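Local coordinates for protein WYL1 (Ruminococcus sp., PDB 6OAW) that probably modulates the Type VI-D CRISPR-Cas immune system as a WYL-domain accessory protein, at residues S56-L59 against T60-D64; E375-T378 against L379-G383. All coordinates share one frame; numbering follows the deposited sequence.

Contact 1 of 2, residues S56-L59 against T60-D64; sequences SSFL and TSIFD
Thr-60 and Ser-61 both turn their hydroxyls back onto the preceding helical turn: each oxygen stands beside its own backbone N, anti to the carbonyl carbon (chi1 -64° and -66°), which brings it over the carbonyl four residues earlier. Thr-60 OG1 donates to Ser-56 O at 2.7 Å, from above the carbonyl plane. The amide of the same residue reaches that oxygen from the opposite face, Thr-60 N to Ser-56 O being 2.8 Å, so one carbonyl is gripped by two donors of a single residue. Ser-57 O likewise takes two donors from one residue: Ser-61 OG, above the carbonyl plane, makes the longer bond to Ser-57 O at 3.2 Å, beside the backbone hydrogen bond from Ser-61 N to Ser-57 O at 2.9 Å. These are the familiar i to i-4 bonds that serine and threonine make inside helices, and they give both hydroxyls a partner within their own helix. The next two amides, those of Ile-62 and Phe-63, bond to Phe-58 O and Leu-59 O. The apolar side of this turn is thinner: Ile-62 CD1 approaches Phe-58 CE2 obliquely at 3.8 Å, and Ile-62 CG1 rests on Phe-58 O at 3.4 Å. Leu-59 O also accepts a bond from the hydroxyl of Tyr-169. Around the helix, Phe-58 packs on helix 30-44, Leu-59 and Thr-60 lie against strand 131-136, where Ser-56 OG bonds to Ser-136 N, Ile-62 meets helix 161-172, and Phe-63 touches both helix 139-145 and helix 161-172.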
ATOM      1  N   SER B  56      13.690   1.090  21.254  1.00 56.92           N
ATOM      2  CA  SER B  56      14.739   0.059  21.092  1.00 58.07           C
ATOM      3  C   SER B  56      14.083  -1.330  21.122  1.00 58.00           C
ATOM      4  O   SER B  56      14.373  -2.165  20.246  1.00 56.82           O
ATOM      5  CB  SER B  56      15.827   0.199  22.142  1.00 59.84           C
ATOM      6  OG  SER B  56      16.638   1.348  21.896  1.00 59.72           O
ATOM      7  N   SER B  57      13.230  -1.570  22.106  1.00 58.22           N
ATOM      8  CA  SER B  57      12.524  -2.859  22.296  1.00 58.34           C
ATOM      9  C   SER B  57      11.641  -3.118  21.067  1.00 55.16           C
ATOM     10  O   SER B  57      11.654  -4.239  20.547  1.00 52.97           O
ATOM     11  CB  SER B  57      11.736  -2.843  23.597  1.00 61.38           C
ATOM     12  OG  SER B  57      10.620  -3.723  23.536  1.00 62.43           O
ATOM     13  N   PHE B  58      10.922  -2.100  20.599  1.00 52.59           N
ATOM     14  CA  PHE B  58       9.995  -2.238  19.459  1.00 50.72           C
ATOM     15  C   PHE B  58      10.828  -2.568  18.200  1.00 50.30           C
ATOM     16  O   PHE B  58      10.472  -3.501  17.471  1.00 49.98           O
ATOM     17  CB  PHE B  58       9.109  -0.999  19.350  1.00 49.52           C
ATOM     18  CG  PHE B  58       7.994  -1.161  18.356  1.00 47.97           C
ATOM     19  CD1 PHE B  58       6.892  -1.931  18.660  1.00 49.65           C
ATOM     20  CD2 PHE B  58       8.070  -0.592  17.097  1.00 46.79           C
ATOM     21  CE1 PHE B  58       5.879  -2.135  17.734  1.00 47.91           C
ATOM     22  CE2 PHE B  58       7.054  -0.785  16.176  1.00 45.96           C
ATOM     23  CZ  PHE B  58       5.947  -1.539  16.504  1.00 46.27           C
ATOM     24  N   LEU B  59      11.928  -1.847  17.962  1.00 50.33           N
ATOM     25  CA  LEU B  59      12.804  -2.070  16.785  1.00 49.69           C
ATOM     26  C   LEU B  59      13.427  -3.461  16.905  1.00 50.49           C
ATOM     27  O   LEU B  59      13.627  -4.120  15.872  1.00 48.83           O
ATOM     28  CB  LEU B  59      13.891  -0.991  16.704  1.00 50.08           C
ATOM     29  CG  LEU B  59      13.411   0.411  16.340  1.00 49.54           C
ATOM     30  CD1 LEU B  59      14.526   1.414  16.501  1.00 50.70           C
ATOM     31  CD2 LEU B  59      12.862   0.454  14.931  1.00 48.42           C
ATOM     32  N   THR B  60      13.720  -3.886  18.134  1.00 51.32           N
ATOM     33  CA  THR B  60      14.333  -5.202  18.412  1.00 52.04           C
ATOM     34  C   THR B  60      13.336  -6.324  18.091  1.00 52.80           C
ATOM     35  O   THR B  60      13.774  -7.326  17.486  1.00 53.21           O
ATOM     36  CB  THR B  60      14.922  -5.231  19.819  1.00 53.68           C
ATOM     37  OG1 THR B  60      15.964  -4.252  19.791  1.00 52.92           O
ATOM     38  CG2 THR B  60      15.461  -6.593  20.187  1.00 55.04           C
ATOM     39  N   SER B  61      12.068  -6.188  18.476  1.00 52.86           N
ATOM     40  CA  SER B  61      10.990  -7.157  18.152  1.00 53.47           C
ATOM     41  C   SER B  61      10.891  -7.309  16.636  1.00 51.93           C
ATOM     42  O   SER B  61      10.739  -8.441  16.159  1.00 56.56           O
ATOM     43  CB  SER B  61       9.662  -6.721  18.702  1.00 53.31           C
ATOM     44  OG  SER B  61       9.685  -6.737  20.105  1.00 55.26           O
ATOM     45  N   ILE B  62      10.899  -6.195  15.911  1.00 50.78           N
ATOM     46  CA  ILE B  62      10.770  -6.210  14.429  1.00 48.21           C
ATOM     47  C   ILE B  62      11.960  -6.999  13.877  1.00 49.74           C
ATOM     48  O   ILE B  62      11.733  -7.950  13.107  1.00 49.84           O
ATOM     49  CB  ILE B  62      10.714  -4.793  13.850  1.00 47.40           C
ATOM     50  CG1 ILE B  62       9.436  -4.069  14.277  1.00 47.21           C
ATOM     51  CG2 ILE B  62      10.855  -4.831  12.330  1.00 46.92           C
ATOM     52  CD1 ILE B  62       9.413  -2.611  13.900  1.00 46.59           C
ATOM     53  N   PHE B  63      13.174  -6.611  14.283  1.00 48.61           N
ATOM     54  CA  PHE B  63      14.420  -7.274  13.865  1.00 48.04           C
ATOM     55  C   PHE B  63      14.322  -8.764  14.192  1.00 49.20           C
ATOM     56  O   PHE B  63      14.575  -9.533  13.274  1.00 49.32           O
ATOM     57  CB  PHE B  63      15.658  -6.630  14.479  1.00 49.69           C
ATOM     58  CG  PHE B  63      16.918  -7.245  13.952  1.00 49.50           C
ATOM     59  CD1 PHE B  63      17.392  -8.429  14.494  1.00 51.20           C
ATOM     60  CD2 PHE B  63      17.560  -6.692  12.862  1.00 48.58           C
ATOM     61  CE1 PHE B  63      18.497  -9.046  13.943  1.00 53.04           C
ATOM     62  CE2 PHE B  63      18.687  -7.299  12.328  1.00 50.54           C
ATOM     63  CZ  PHE B  63      19.154  -8.470  12.877  1.00 51.64           C
ATOM     64  N   ASP B  64      13.926  -9.155  15.404  1.00 50.77           N
ATOM     65  CA  ASP B  64      13.959 -10.564  15.875  1.00 51.91           C
ATOM     66  C   ASP B  64      12.999 -11.397  15.024  1.00 52.03           C
ATOM     67  O   ASP B  64      13.389 -12.507  14.545  1.00 50.31           O
ATOM     68  CB  ASP B  64      13.618 -10.698  17.361  1.00 55.05           C
ATOM     69  CG  ASP B  64      14.744 -10.256  18.286  1.00 57.45           C
ATOM     70  OD1 ASP B  64      15.861 -10.048  17.784  1.00 58.00           O
ATOM     71  OD2 ASP B  64      14.491 -10.108  19.488  1.00 60.47           O
TER

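Contact 2 of 2, residues E375-T378 against L379-G383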
ATOM      1  N   GLU B 375     -29.632   5.317  14.655  1.00 39.90           N
ATOM      2  CA  GLU B 375     -28.216   5.784  14.597  1.00 41.60           C
ATOM      3  C   GLU B 375     -28.015   6.643  13.346  1.00 36.70           C
ATOM      4  O   GLU B 375     -27.401   7.684  13.464  1.00 35.96           O
ATOM      5  CB  GLU B 375     -27.192   4.649  14.567  1.00 43.75           C
ATOM      6  CG  GLU B 375     -26.964   4.031  15.926  1.00 51.34           C
ATOM      7  CD  GLU B 375     -26.104   2.783  15.855  1.00 54.42           C
ATOM      8  OE1 GLU B 375     -26.573   1.710  16.354  1.00 56.55           O
ATOM      9  OE2 GLU B 375     -24.997   2.889  15.227  1.00 56.93           O
HETATM   10  N   MSE B 376     -28.504   6.199  12.196  1.00 35.04           N
HETATM   11  CA  MSE B 376     -28.337   6.961  10.935  1.00 33.87           C
HETATM   12  C   MSE B 376     -29.072   8.292  11.071  1.00 33.99           C
HETATM   13  O   MSE B 376     -28.464   9.307  10.702  1.00 31.96           O
HETATM   14  CB  MSE B 376     -28.862   6.187   9.733  1.00 34.64           C
HETATM   15  CG  MSE B 376     -28.056   4.934   9.396  1.00 38.94           C
HETATM   16 SE   MSE B 376     -26.107   5.255   9.171  1.00 41.92          SE
HETATM   17  CE  MSE B 376     -25.364   4.987  10.980  1.00 39.85           C
ATOM     18  N   ARG B 377     -30.303   8.295  11.625  1.00 33.28           N
ATOM     19  CA  ARG B 377     -31.085   9.544  11.765  1.00 32.99           C
ATOM     20  C   ARG B 377     -30.287  10.540  12.633  1.00 32.22           C
ATOM     21  O   ARG B 377     -30.191  11.711  12.237  1.00 32.40           O
ATOM     22  CB  ARG B 377     -32.478   9.314  12.348  1.00 35.65           C
ATOM     23  CG  ARG B 377     -33.314  10.590  12.364  1.00 36.67           C
ATOM     24  CD  ARG B 377     -34.617  10.345  13.061  1.00 38.47           C
ATOM     25  NE  ARG B 377     -35.475  11.518  12.982  1.00 39.33           N
ATOM     26  CZ  ARG B 377     -36.330  11.886  13.929  1.00 40.28           C
ATOM     27  NH1 ARG B 377     -36.461  11.153  15.023  1.00 40.83           N
ATOM     28  NH2 ARG B 377     -37.058  12.977  13.776  1.00 40.60           N
ATOM     29  N   THR B 378     -29.760  10.091  13.771  1.00 32.11           N
ATOM     30  CA  THR B 378     -28.916  10.895  14.690  1.00 34.84           C
ATOM     31  C   THR B 378     -27.674  11.409  13.934  1.00 33.76           C
ATOM     32  O   THR B 378     -27.444  12.630  13.946  1.00 32.88           O
ATOM     33  CB  THR B 378     -28.520  10.047  15.905  1.00 38.09           C
ATOM     34  OG1 THR B 378     -29.752   9.790  16.571  1.00 41.02           O
ATOM     35  CG2 THR B 378     -27.537  10.729  16.845  1.00 39.23           C
ATOM     36  N   LEU B 379     -26.912  10.516  13.282  1.00 31.18           N
ATOM     37  CA  LEU B 379     -25.680  10.920  12.557  1.00 32.34           C
ATOM     38  C   LEU B 379     -26.023  12.048  11.579  1.00 31.72           C
ATOM     39  O   LEU B 379     -25.339  13.105  11.600  1.00 31.51           O
ATOM     40  CB  LEU B 379     -25.084   9.718  11.825  1.00 31.80           C
ATOM     41  CG  LEU B 379     -23.923  10.015  10.870  1.00 33.08           C
ATOM     42  CD1 LEU B 379     -22.689  10.522  11.634  1.00 34.32           C
ATOM     43  CD2 LEU B 379     -23.583   8.750  10.067  1.00 30.93           C
ATOM     44  N   TYR B 380     -27.072  11.855  10.784  1.00 30.81           N
ATOM     45  CA  TYR B 380     -27.423  12.786   9.686  1.00 30.76           C
ATOM     46  C   TYR B 380     -28.020  14.060  10.267  1.00 32.18           C
ATOM     47  O   TYR B 380     -27.638  15.126   9.765  1.00 35.12           O
ATOM     48  CB  TYR B 380     -28.319  12.112   8.646  1.00 32.46           C
ATOM     49  CG  TYR B 380     -27.477  11.419   7.619  1.00 32.44           C
ATOM     50  CD1 TYR B 380     -26.945  12.127   6.558  1.00 32.94           C
ATOM     51  CD2 TYR B 380     -27.065  10.117   7.810  1.00 31.36           C
ATOM     52  CE1 TYR B 380     -26.057  11.545   5.673  1.00 32.92           C
ATOM     53  CE2 TYR B 380     -26.171   9.526   6.935  1.00 32.36           C
ATOM     54  CZ  TYR B 380     -25.675  10.238   5.851  1.00 32.39           C
ATOM     55  OH  TYR B 380     -24.810   9.669   4.954  1.00 33.58           O
ATOM     56  N   VAL B 381     -28.924  13.987  11.260  1.00 31.85           N
ATOM     57  CA  VAL B 381     -29.600  15.224  11.734  1.00 33.28           C
ATOM     58  C   VAL B 381     -28.523  16.076  12.424  1.00 33.83           C
ATOM     59  O   VAL B 381     -28.486  17.260  12.158  1.00 33.71           O
ATOM     60  CB  VAL B 381     -30.821  14.934  12.633  1.00 36.15           C
ATOM     61  CG1 VAL B 381     -31.283  16.179  13.407  1.00 37.75           C
ATOM     62  CG2 VAL B 381     -31.972  14.374  11.816  1.00 36.35           C
ATOM     63  N   GLU B 382     -27.658  15.476  13.257  1.00 33.44           N
ATOM     64  CA  GLU B 382     -26.627  16.236  14.008  1.00 35.46           C
ATOM     65  C   GLU B 382     -25.547  16.731  13.030  1.00 35.39           C
ATOM     66  O   GLU B 382     -25.031  17.839  13.241  1.00 34.84           O
ATOM     67  CB  GLU B 382     -26.087  15.415  15.180  1.00 37.01           C
ATOM     68  CG  GLU B 382     -27.172  15.149  16.235  1.00 38.76           C
ATOM     69  CD  GLU B 382     -26.752  14.478  17.529  1.00 41.43           C
ATOM     70  OE1 GLU B 382     -25.602  13.980  17.609  1.00 42.52           O
ATOM     71  OE2 GLU B 382     -27.576  14.478  18.470  1.00 44.41           O
ATOM     72  N   GLY B 383     -25.233  15.935  11.992  1.00 35.15           N
ATOM     73  CA  GLY B 383     -24.255  16.282  10.945  1.00 34.07           C
ATOM     74  C   GLY B 383     -24.727  17.476  10.144  1.00 36.05           C
ATOM     75  O   GLY B 383     -23.939  18.456  10.000  1.00 37.27           O
TER
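Four backbone bonds of the alpha-helical i to i-4 pattern carry this turn: Val-381 N to Arg-377 O is 2.8 Å and Glu-382 N to Thr-378 O 2.9 Å; the amides of Leu-379 and Tyr-380 bond likewise to Glu-375 O and Met-376 O. The carbonyl of Met-376 also lies at the edge of the Tyr-380 ring, in its plane, with Tyr-380 CD2 to Met-376 O at 3.3 Å. Glu-382 runs alongside Thr-378, its CG beside the backbone N (chi1 -65°) and the chain extended beyond, which sets OE1 3.9 Å from the Thr-378 methyl CG2. Cutting Glu-382 back to an alanine removes the carboxylate, and Lys-362 of the second subunit would probably lose its weak, long ion-pair mate while the flank of the Thr-378 methyl is left less covered. Arg-377 and Val-381 likewise lie side by side, Arg-377 CG to Val-381 CG2 at 4.1 Å, while selenomethionine Met-376 brings CE to 4.3 Å from Leu-379 CD2. The polar ends mostly look outside this turn: Glu-375 makes a salt bridge to Lys-354, Tyr-380 OH bonds to Asn-358 O, and Arg-377 NE bonds to Asn-388 of the second subunit. Tyr-380 stacks on Tyr-380 of that subunit. The chemistry implies a backbone-held helix with several side chains facing the second subunit, consistent with a dimer contact, while others anchor it to its own chain.

Overall arrangement
From the N terminus, the chain reaches contact 1 on helix 55-71, within the N-terminal region of helices and a strand that packs round it. It then runs through further helices, the antiparallel sheet built around strands 205-211 and 219-230, and a C-terminal region of helices and short strands before coming to contact 2 on helix 370-389. Each contact joins consecutive residues of one helix, so neither closes a loop; they follow in series, without nesting or crossing. The centres of contact 1 and contact 2 are about 44 Å apart, and the nearest atoms of contact 1 and contact 2 about 31 Å apart. Contact 1 belongs to a helix embedded among elements of its own chain, whereas contact 2 belongs to one that meets the second subunit.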